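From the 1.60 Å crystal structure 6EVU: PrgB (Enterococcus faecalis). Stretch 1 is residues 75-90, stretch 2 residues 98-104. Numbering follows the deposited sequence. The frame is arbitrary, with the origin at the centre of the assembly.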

# COMPACT_ATOMS: atom_id res chain seq x y z
N ASP A 75 -12.26 -13.61 8.74
CA ASP A 75 -11.44 -13.56 9.95
C ASP A 75 -10.70 -14.89 10.05
O ASP A 75 -11.34 -15.94 10.23
N MET A 76 -9.38 -14.86 9.92
CA MET A 76 -8.58 -16.08 10.01
C MET A 76 -7.84 -16.20 11.33
O MET A 76 -6.93 -17.02 11.44
N GLY A 77 -8.16 -15.36 12.31
CA GLY A 77 -7.57 -15.52 13.63
C GLY A 77 -7.85 -16.92 14.13
O GLY A 77 -8.99 -17.36 14.11
N GLY A 78 -6.82 -17.67 14.50
CA GLY A 78 -7.02 -19.05 14.89
C GLY A 78 -7.23 -20.02 13.74
O GLY A 78 -7.48 -21.21 13.99
N LYS A 79 -7.13 -19.57 12.49
CA LYS A 79 -7.16 -20.45 11.33
C LYS A 79 -5.86 -20.31 10.53
O LYS A 79 -5.86 -20.24 9.29
N ALA A 80 -4.73 -20.16 11.23
CA ALA A 80 -3.44 -19.97 10.57
C ALA A 80 -2.51 -21.07 11.04
O ALA A 80 -1.60 -20.84 11.84
N THR A 81 -2.71 -22.24 10.48
CA THR A 81 -1.94 -23.42 10.85
C THR A 81 -1.12 -23.99 9.68
O THR A 81 -0.81 -25.19 9.66
N GLY A 82 -0.78 -23.15 8.71
CA GLY A 82 0.00 -23.59 7.58
C GLY A 82 1.50 -23.53 7.82
O GLY A 82 1.98 -23.24 8.92
N ASN A 83 2.24 -23.80 6.76
CA ASN A 83 3.67 -23.61 6.74
C ASN A 83 4.01 -22.95 5.41
O ASN A 83 3.13 -22.64 4.61
N PHE A 84 5.30 -22.67 5.19
CA PHE A 84 5.70 -21.92 4.01
C PHE A 84 5.32 -22.66 2.73
O PHE A 84 4.79 -22.07 1.77
N GLN A 85 5.51 -23.98 2.73
CA GLN A 85 5.12 -24.82 1.59
C GLN A 85 3.62 -24.69 1.25
O GLN A 85 3.27 -24.42 0.10
N ASN A 86 2.73 -24.98 2.20
CA ASN A 86 1.32 -25.13 1.86
C ASN A 86 0.56 -23.81 1.90
O ASN A 86 -0.65 -23.79 1.61
N SER A 87 1.24 -22.70 2.21
CA SER A 87 0.65 -21.36 2.17
C SER A 87 0.75 -20.71 0.79
O SER A 87 0.21 -19.62 0.60
N PHE A 88 1.34 -21.39 -0.20
CA PHE A 88 1.52 -20.85 -1.55
C PHE A 88 0.18 -20.79 -2.28
O PHE A 88 -0.55 -21.79 -2.37
N VAL A 89 -0.13 -19.63 -2.86
CA VAL A 89 -1.41 -19.42 -3.54
C VAL A 89 -1.15 -18.95 -4.96
O VAL A 89 -0.17 -18.24 -5.23
N LYS A 90 -2.01 -19.38 -5.90
CA LYS A 90 -2.05 -18.87 -7.28
C LYS A 90 -3.30 -17.99 -7.42
O LYS A 90 -4.39 -18.36 -6.97
N GLY A 98 2.90 -16.41 -8.33
CA GLY A 98 2.11 -16.68 -7.11
C GLY A 98 2.64 -15.95 -5.88
O GLY A 98 3.42 -14.99 -5.96
N GLY A 99 2.21 -16.42 -4.71
CA GLY A 99 2.56 -15.73 -3.47
C GLY A 99 2.22 -16.62 -2.29
O GLY A 99 1.98 -17.82 -2.45
N TYR A 100 2.23 -16.03 -1.08
CA TYR A 100 2.08 -16.80 0.16
C TYR A 100 1.11 -16.12 1.11
O TYR A 100 1.22 -14.91 1.33
N ALA A 101 0.20 -16.91 1.73
CA ALA A 101 -0.80 -16.37 2.65
C ALA A 101 -0.26 -16.41 4.09
O ALA A 101 0.23 -17.44 4.55
N VAL A 102 -0.39 -15.29 4.80
CA VAL A 102 0.24 -15.14 6.11
C VAL A 102 -0.72 -14.39 7.03
O VAL A 102 -1.42 -13.48 6.57
N LEU A 103 -0.75 -14.75 8.33
CA LEU A 103 -1.61 -13.99 9.25
C LEU A 103 -0.76 -12.89 9.87
O LEU A 103 0.32 -13.17 10.41
N LEU A 104 -1.25 -11.63 9.83
CA LEU A 104 -0.57 -10.53 10.54
C LEU A 104 -1.27 -10.27 11.86
O LEU A 104 -2.51 -10.19 11.93

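The most distinctive feature of this contact is the Tyr100 ring, which meets two phenylalanines of the first stretch in different ways. Tyr100 (chi1 m) forms an offset stack with Phe84 (chi1 t), the ring centroids 4.6 Å apart and the planes inclined by 18°; CE1 of Phe84 lies 3.9 Å from CE1 of Tyr100. Phe88, also t, instead turns its edge toward the Tyr100 face, with Phe88 CD1 3.6 Å from Tyr100 CE1 and the planes at 61°.

Beside the rings, two antiparallel bridges join the stretches, Phe88 with Tyr100 and Val89 with Gly99. Phe88 and Tyr100 form a non-hydrogen-bonded pair, which places both side chains on the same sheet face. Flanking hydrogen bonds run from Ala101 N to Ser87 O (2.9 Å), Val89 N to Gly99 O (2.8 Å) and Gly99 N to Val89 O (3.0 Å). At Gly98 a CB would clash with Phe88 CZ and Val89 O, so the bare backbone lets the Phe88 ring approach, its CE1 3.9 Å from Gly98 CA.

Val89 (m) points to the other face, its CG1 loosely meeting Ala101 CB at 4.4 Å. Ser87 (p) points toward the strand, its OG 3.8 Å from Tyr100 CB. Farther along, Leu103 (t, p) packs its CB 3.8 Å from Ala80 CB and its CD1 4.1 Å from Met76 CB. Tyr100 OH finds its hydrogen-bond partner elsewhere in the structure.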

# COMPACT_ATOMS: atom_id res chain seq x y z
CB ASP A 75 -12.34 -13.34 11.16
CG ASP A 75 -11.56 -13.06 12.42
OD1 ASP A 75 -10.38 -13.40 12.51
OD2 ASP A 75 -12.14 -12.46 13.33
CB MET A 76 -7.60 -16.16 8.84
CG MET A 76 -8.32 -16.18 7.52
SD MET A 76 -9.40 -17.59 7.29
CE MET A 76 -8.29 -18.89 6.72
CB LYS A 79 -8.37 -20.14 10.43
CG LYS A 79 -9.77 -20.53 11.03
CD LYS A 79 -10.78 -19.38 10.92
CE LYS A 79 -10.80 -18.59 12.25
NZ LYS A 79 -11.71 -17.40 12.46
CB ALA A 80 -2.86 -18.58 10.88
CB THR A 81 -2.89 -24.48 11.39
OG1 THR A 81 -3.83 -24.80 10.36
CG2 THR A 81 -3.65 -23.91 12.57
CB ASN A 83 4.41 -24.93 6.97
CG ASN A 83 4.08 -25.97 5.95
OD1 ASN A 83 3.87 -25.68 4.77
ND2 ASN A 83 4.07 -27.24 6.39
CB PHE A 84 7.20 -21.65 4.08
CG PHE A 84 7.74 -20.75 2.99
CD1 PHE A 84 7.33 -19.44 2.82
CD2 PHE A 84 8.71 -21.23 2.14
CE1 PHE A 84 7.90 -18.64 1.80
CE2 PHE A 84 9.26 -20.44 1.13
CZ PHE A 84 8.87 -19.14 0.97
CB GLN A 85 5.47 -26.29 1.86
CG GLN A 85 5.52 -27.17 0.60
CD GLN A 85 4.13 -27.53 0.05
OE1 GLN A 85 3.18 -27.79 0.81
NE2 GLN A 85 4.02 -27.55 -1.28
CB ASN A 86 0.64 -26.19 2.75
CG ASN A 86 0.66 -25.83 4.25
OD1 ASN A 86 0.63 -24.65 4.65
ND2 ASN A 86 0.63 -26.88 5.11
CB SER A 87 1.28 -20.45 3.23
OG SER A 87 2.60 -20.10 2.86
CB PHE A 88 2.53 -21.73 -2.30
CG PHE A 88 2.73 -21.34 -3.74
CD1 PHE A 88 3.54 -20.24 -4.05
CD2 PHE A 88 2.09 -22.02 -4.77
CE1 PHE A 88 3.71 -19.85 -5.38
CE2 PHE A 88 2.24 -21.62 -6.06
CZ PHE A 88 3.04 -20.53 -6.36
CB VAL A 89 -2.30 -18.40 -2.76
CG1 VAL A 89 -2.78 -19.00 -1.43
CG2 VAL A 89 -1.56 -17.16 -2.46
CB LYS A 90 -2.08 -19.99 -8.31
CG LYS A 90 -0.85 -20.90 -8.26
CD LYS A 90 -1.05 -22.16 -9.12
CE LYS A 90 -0.64 -23.42 -8.36
NZ LYS A 90 -1.28 -23.60 -7.01
CB TYR A 100 3.43 -16.97 0.90
CG TYR A 100 4.44 -17.55 -0.04
CD1 TYR A 100 4.57 -18.90 -0.17
CD2 TYR A 100 5.22 -16.72 -0.83
CE1 TYR A 100 5.48 -19.46 -1.09
CE2 TYR A 100 6.13 -17.25 -1.75
CZ TYR A 100 6.26 -18.59 -1.87
OH TYR A 100 7.17 -19.09 -2.82
CB ALA A 101 -2.11 -17.17 2.57
CB VAL A 102 1.59 -14.38 6.00
CG1 VAL A 102 2.23 -14.16 7.39
CG2 VAL A 102 2.54 -15.12 5.06
CB LEU A 103 -2.15 -14.90 10.37
CG LEU A 103 -3.17 -14.17 11.27
CD1 LEU A 103 -4.54 -14.16 10.63
CD2 LEU A 103 -3.34 -14.98 12.59
CB LEU A 104 -0.57 -9.21 9.74
CG LEU A 104 0.05 -9.31 8.33
CD1 LEU A 104 -0.07 -7.90 7.72
CD2 LEU A 104 1.48 -9.70 8.47